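Local coordinates for protein biotin transporter BioY (PDB 4DVE) that binds biotin within the membrane as the S component of an energy-coupling factor ABC transporter and probably works with that complex in biotin uptake, at residues T109-L112 against I113-L117; F138-I141 against F142-V146. All coordinates share one frame; numbering follows the deposited sequence.

Interaction 1 lies on helix 100-119 and interaction 2 on helix 128-155, the next long helix in the chain. Their centres are 13 Å apart, and the two helices touch directly. T109 OG1 is 3.3 Å from F138 O, a probable hydrogen bond, and V143 CG2 packs against the same hydroxyl. L112 CB lies 3.7 Å from F138 CG. The rings of F116 and F138 meet with their planes about 10° apart. Interaction 2 reaches the biotin pocket, as the side chain of D144 comes within about 3 Å of the ligand. The T109 side chain stays about 9 Å from biotin, while F111 and F115 of interaction 1 line a nonyl glucoside site.

Interaction 1 of 2, residues T109-L112 against I113-L117; sequences TPFL and IGFFL. With BNG (nonyl beta-D-glucopyranoside), chain F.
T109 and I113 lie side by side, one helical turn apart, and point the same way. T109 CG2, anti to the backbone N, meets I113 CD1 at 3.7 Å. The T109 carbonyl takes the I113 N-H in a nearly straight bond (T109 O to I113 N 2.9 Å). OG1 of T109 stands beside the backbone N, anti to the carbonyl carbon, and bonds back to A105 O; F138 O is its second partner. P110 has no N-H to give to the turn before, and the helix is kinked here. P110 O still accepts from G114 N at 2.9 Å, with the donor tilted 34° from the carbonyl plane. F111 O continues the pattern and accepts from F115 N. The side chains of F111 and F115 both have CG anti to the backbone N and run side by side. Their rings meet obliquely, planes at 31°, with F111 CZ 4.2 Å from F115 CD1. F115 CB lies over one face of the F111 ring. P64 and T68 of helix 52-80 pack on F111 and belong to the same detergent pocket. The nonyl glucoside sugar comes to the edges of both rings. Its C1 is 3.9 Å from F111 CE2, and its O4 lies near the plane of F115. L112 O accepts from F116 N at 3.1 Å. L112 O also lies near the plane of the F116 ring, at its edge, 3.3 Å from F116 CD2. F115 CD2 sits over the centre of one F116 face. This is a proline-kinked transmembrane helix, with two phenylalanines one turn apart lining part of the site of a bound detergent head group.

Interaction 2 of 2, residues F138-I141 against F142-V146; sequences FGVI and FVDFV
Helix 128-155 carries a wider pi-type turn at 138-141, and one turn on from V140 stands D144 of the biotin pocket. V140 and D144 lie side by side and point the same way. The V140 carbonyl accepts from D144 N (V140 O to D144 N 2.9 Å). One residue on, I141 O accepts from F145 N at the same length. The D144 carboxylate folds back over the earlier turn, because CG stands anti to the carbonyl carbon and beside the backbone N (chi1 -62°). D144 CG comes 3.1 Å from V140 O, and D144 OD2 lies 3.8 Å from V140 CG1. A water joins the carboxylate to the turn before. This water is placed to donate to G139 O at 2.7 Å and to D144 OD1 at 3.1 Å, although it has more acceptors in reach than protons. No N-H of 142-146 bonds F138 O; T109 OG1 of helix 100-119 does so. V143 CG2 packs 3.5 Å from F138 O and also touches G139 O. F142 comes to F138 O with its ring edge, CD2 being 3.6 Å away and the oxygen near the ring plane. I170 and D173 of helix 170-189 pack on V140, and I170 also touches D144. With an alanine at D144, biotin would probably lose a contact and the water its carboxylate partner. D144 OD2 also lies close to OD2 of D173, another residue of the biotin pocket. Two acids so near each other, with the V140 carbonyl close by, could favour a shared proton or a raised pKa. The backbone N-H of D144 thus holds the helix to V140 O, while the carboxylate is linked to G139 O through the water.

Interaction 1 of 2, residues T109-L112 against I113-L117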
loop_
_atom_site.group_PDB
_atom_site.type_symbol
_atom_site.label_atom_id
_atom_site.label_comp_id
_atom_site.label_asym_id
_atom_site.label_seq_id
_atom_site.Cartn_x
_atom_site.Cartn_y
_atom_site.Cartn_z
ATOM N N THR A 109 -1.035 -4.786 4.241
ATOM C CA THR A 109 -0.451 -5.048 2.927
ATOM C C THR A 109 1.077 -5.199 2.953
ATOM O O THR A 109 1.580 -6.173 2.396
ATOM C CB THR A 109 -0.897 -3.956 1.927
ATOM O OG1 THR A 109 -2.312 -4.086 1.744
ATOM C CG2 THR A 109 -0.176 -4.028 0.572
ATOM N N PRO A 110 1.806 -4.267 3.597
ATOM C CA PRO A 110 3.283 -4.420 3.564
ATOM C C PRO A 110 3.756 -5.612 4.340
ATOM O O PRO A 110 4.737 -6.209 3.960
ATOM C CB PRO A 110 3.821 -3.114 4.180
ATOM C CG PRO A 110 2.644 -2.377 4.657
ATOM C CD PRO A 110 1.393 -2.961 4.140
ATOM N N PHE A 111 3.028 -5.995 5.390
ATOM C CA PHE A 111 3.378 -7.191 6.130
ATOM C C PHE A 111 3.196 -8.441 5.254
ATOM O O PHE A 111 4.070 -9.288 5.147
ATOM C CB PHE A 111 2.529 -7.330 7.407
ATOM C CG PHE A 111 2.747 -8.635 8.071
ATOM C CD1 PHE A 111 1.861 -9.686 7.885
ATOM C CD2 PHE A 111 3.923 -8.865 8.783
ATOM C CE1 PHE A 111 2.108 -10.929 8.458
ATOM C CE2 PHE A 111 4.177 -10.104 9.361
ATOM C CZ PHE A 111 3.271 -11.136 9.185
ATOM N N LEU A 112 2.041 -8.541 4.615
ATOM C CA LEU A 112 1.770 -9.663 3.745
ATOM C C LEU A 112 2.739 -9.743 2.594
ATOM O O LEU A 112 3.282 -10.809 2.329
ATOM C CB LEU A 112 0.330 -9.610 3.236
ATOM C CG LEU A 112 -0.693 -9.817 4.352
ATOM C CD1 LEU A 112 -2.120 -9.414 3.897
ATOM C CD2 LEU A 112 -0.669 -11.266 4.834
ATOM N N ILE A 113 2.933 -8.643 1.878
ATOM C CA ILE A 113 3.856 -8.633 0.735
ATOM C C ILE A 113 5.290 -8.990 1.199
ATOM O O ILE A 113 5.941 -9.879 0.636
ATOM C CB ILE A 113 3.835 -7.276 -0.004
ATOM C CG1 ILE A 113 2.492 -7.104 -0.750
ATOM C CG2 ILE A 113 5.012 -7.172 -0.977
ATOM C CD1 ILE A 113 2.333 -5.778 -1.493
ATOM N N GLY A 114 5.750 -8.321 2.249
ATOM C CA GLY A 114 7.105 -8.534 2.783
ATOM C C GLY A 114 7.315 -9.959 3.284
ATOM O O GLY A 114 8.370 -10.579 3.041
ATOM N N PHE A 115 6.318 -10.472 3.994
ATOM C CA PHE A 115 6.358 -11.830 4.513
ATOM C C PHE A 115 6.504 -12.904 3.416
ATOM O O PHE A 115 7.300 -13.839 3.552
ATOM C CB PHE A 115 5.093 -12.138 5.323
ATOM C CG PHE A 115 5.073 -13.534 5.885
ATOM C CD1 PHE A 115 5.673 -13.812 7.106
ATOM C CD2 PHE A 115 4.457 -14.564 5.195
ATOM C CE1 PHE A 115 5.675 -15.114 7.619
ATOM C CE2 PHE A 115 4.456 -15.858 5.696
ATOM C CZ PHE A 115 5.073 -16.135 6.908
ATOM N N PHE A 116 5.714 -12.794 2.348
ATOM C CA PHE A 116 5.785 -13.786 1.287
ATOM C C PHE A 116 6.988 -13.610 0.357
ATOM O O PHE A 116 7.515 -14.620 -0.170
ATOM C CB PHE A 116 4.458 -13.898 0.536
ATOM C CG PHE A 116 3.405 -14.618 1.323
ATOM C CD1 PHE A 116 3.495 -16.008 1.511
ATOM C CD2 PHE A 116 2.394 -13.931 1.959
ATOM C CE1 PHE A 116 2.549 -16.684 2.262
ATOM C CE2 PHE A 116 1.445 -14.593 2.712
ATOM C CZ PHE A 116 1.520 -15.976 2.864
ATOM N N LEU A 117 7.438 -12.368 0.159
ATOM C CA LEU A 117 8.657 -12.127 -0.617
ATOM C C LEU A 117 9.854 -12.805 0.059
ATOM O O LEU A 117 10.681 -13.433 -0.606
ATOM C CB LEU A 117 8.976 -10.634 -0.770
ATOM C CG LEU A 117 8.046 -9.833 -1.681
ATOM C CD1 LEU A 117 8.537 -8.377 -1.733
ATOM C CD2 LEU A 117 7.891 -10.462 -3.070
HETATM C C1 BNG F . 7.597 -10.326 11.165
HETATM C C2 BNG F . 8.889 -10.745 10.474
HETATM C C3 BNG F . 8.681 -12.012 9.653
HETATM C C4 BNG F . 7.982 -13.088 10.475
HETATM C C5 BNG F . 6.746 -12.528 11.167
HETATM C C6 BNG F . 6.091 -13.583 12.051
HETATM C "C1'" BNG F . 6.638 -8.584 12.440
HETATM C "C2'" BNG F . 6.636 -7.111 12.046
HETATM C "C3'" BNG F . 5.880 -6.273 13.069
HETATM C "C4'" BNG F . 5.058 -5.188 12.385
HETATM C "C5'" BNG F . 5.128 -3.878 13.162
HETATM C "C6'" BNG F . 3.744 -3.258 13.313
HETATM C "C7'" BNG F . 3.811 -1.740 13.196
HETATM C "C8'" BNG F . 2.466 -1.107 13.537
HETATM C "C9'" BNG F . 2.491 0.385 13.285
HETATM O O1 BNG F . 7.848 -9.194 11.995
HETATM O O2 BNG F . 9.336 -9.688 9.616
HETATM O O3 BNG F . 9.950 -12.503 9.204
HETATM O O4 BNG F . 7.601 -14.171 9.619
HETATM O O5 BNG F . 7.114 -11.404 11.963
HETATM O O6 BNG F . 5.932 -13.064 13.376
#

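Interaction 2 of 2, residues F138-I141 against F142-V146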
loop_
_atom_site.group_PDB
_atom_site.type_symbol
_atom_site.label_atom_id
_atom_site.label_comp_id
_atom_site.label_asym_id
_atom_site.label_seq_id
_atom_site.Cartn_x
_atom_site.Cartn_y
_atom_site.Cartn_z
ATOM N N PHE A 138 -1.908 -9.193 -2.617
ATOM C CA PHE A 138 -2.040 -8.487 -1.344
ATOM C C PHE A 138 -2.186 -6.986 -1.420
ATOM O O PHE A 138 -2.828 -6.396 -0.551
ATOM C CB PHE A 138 -0.936 -8.882 -0.408
ATOM C CG PHE A 138 -0.907 -10.354 -0.123
ATOM C CD1 PHE A 138 -1.965 -10.963 0.512
ATOM C CD2 PHE A 138 0.182 -11.125 -0.485
ATOM C CE1 PHE A 138 -1.939 -12.319 0.790
ATOM C CE2 PHE A 138 0.208 -12.482 -0.227
ATOM C CZ PHE A 138 -0.853 -13.080 0.415
ATOM N N GLY A 139 -1.616 -6.367 -2.447
ATOM C CA GLY A 139 -1.753 -4.939 -2.642
ATOM C C GLY A 139 -2.982 -4.545 -3.447
ATOM O O GLY A 139 -3.409 -3.418 -3.373
ATOM N N VAL A 140 -3.529 -5.467 -4.238
ATOM C CA VAL A 140 -4.662 -5.157 -5.100
ATOM C C VAL A 140 -5.915 -5.952 -4.692
ATOM O O VAL A 140 -6.882 -5.346 -4.246
ATOM C CB VAL A 140 -4.337 -5.343 -6.597
ATOM C CG1 VAL A 140 -5.574 -5.008 -7.452
ATOM C CG2 VAL A 140 -3.121 -4.483 -6.976
ATOM N N ILE A 141 -5.872 -7.285 -4.776
ATOM C CA ILE A 141 -7.051 -8.111 -4.525
ATOM C C ILE A 141 -7.536 -8.058 -3.058
ATOM O O ILE A 141 -8.730 -7.792 -2.805
ATOM C CB ILE A 141 -6.871 -9.586 -4.968
ATOM C CG1 ILE A 141 -6.449 -9.678 -6.457
ATOM C CG2 ILE A 141 -8.172 -10.335 -4.708
ATOM C CD1 ILE A 141 -7.389 -8.993 -7.465
ATOM N N PHE A 142 -6.613 -8.299 -2.119
ATOM C CA PHE A 142 -6.884 -8.193 -0.670
ATOM C C PHE A 142 -7.444 -6.806 -0.318
ATOM O O PHE A 142 -8.517 -6.694 0.266
ATOM C CB PHE A 142 -5.598 -8.449 0.140
ATOM C CG PHE A 142 -5.720 -8.144 1.610
ATOM C CD1 PHE A 142 -6.535 -8.937 2.438
ATOM C CD2 PHE A 142 -5.040 -7.084 2.170
ATOM C CE1 PHE A 142 -6.633 -8.668 3.795
ATOM C CE2 PHE A 142 -5.144 -6.800 3.516
ATOM C CZ PHE A 142 -5.934 -7.588 4.335
ATOM N N VAL A 143 -6.733 -5.755 -0.704
ATOM C CA VAL A 143 -7.169 -4.379 -0.446
ATOM C C VAL A 143 -8.567 -4.042 -1.004
ATOM O O VAL A 143 -9.439 -3.550 -0.250
ATOM C CB VAL A 143 -6.111 -3.365 -0.924
ATOM C CG1 VAL A 143 -6.641 -1.919 -0.910
ATOM C CG2 VAL A 143 -4.821 -3.532 -0.088
ATOM N N ASP A 144 -8.795 -4.355 -2.283
ATOM C CA ASP A 144 -10.032 -3.999 -2.962
ATOM C C ASP A 144 -11.225 -4.839 -2.446
ATOM O O ASP A 144 -12.326 -4.329 -2.303
ATOM C CB ASP A 144 -9.886 -4.056 -4.502
ATOM C CG ASP A 144 -8.840 -3.045 -5.055
ATOM O OD1 ASP A 144 -8.219 -2.304 -4.259
ATOM O OD2 ASP A 144 -8.575 -3.034 -6.297
ATOM N N PHE A 145 -10.973 -6.082 -2.081
ATOM C CA PHE A 145 -11.978 -6.934 -1.458
ATOM C C PHE A 145 -12.413 -6.449 -0.076
ATOM O O PHE A 145 -13.619 -6.278 0.178
ATOM C CB PHE A 145 -11.454 -8.365 -1.386
ATOM C CG PHE A 145 -12.453 -9.324 -0.923
ATOM C CD1 PHE A 145 -13.528 -9.659 -1.747
ATOM C CD2 PHE A 145 -12.386 -9.849 0.347
ATOM C CE1 PHE A 145 -14.502 -10.549 -1.321
ATOM C CE2 PHE A 145 -13.350 -10.750 0.777
ATOM C CZ PHE A 145 -14.413 -11.094 -0.051
ATOM N N VAL A 146 -11.458 -6.203 0.821
ATOM C CA VAL A 146 -11.815 -5.630 2.131
ATOM C C VAL A 146 -12.523 -4.264 1.976
ATOM O O VAL A 146 -13.504 -3.979 2.671
ATOM C CB VAL A 146 -10.595 -5.506 3.095
ATOM C CG1 VAL A 146 -11.001 -4.871 4.430
ATOM C CG2 VAL A 146 -9.966 -6.897 3.346
HETATM O O HOH W 1 -5.232 -1.613 -4.216
#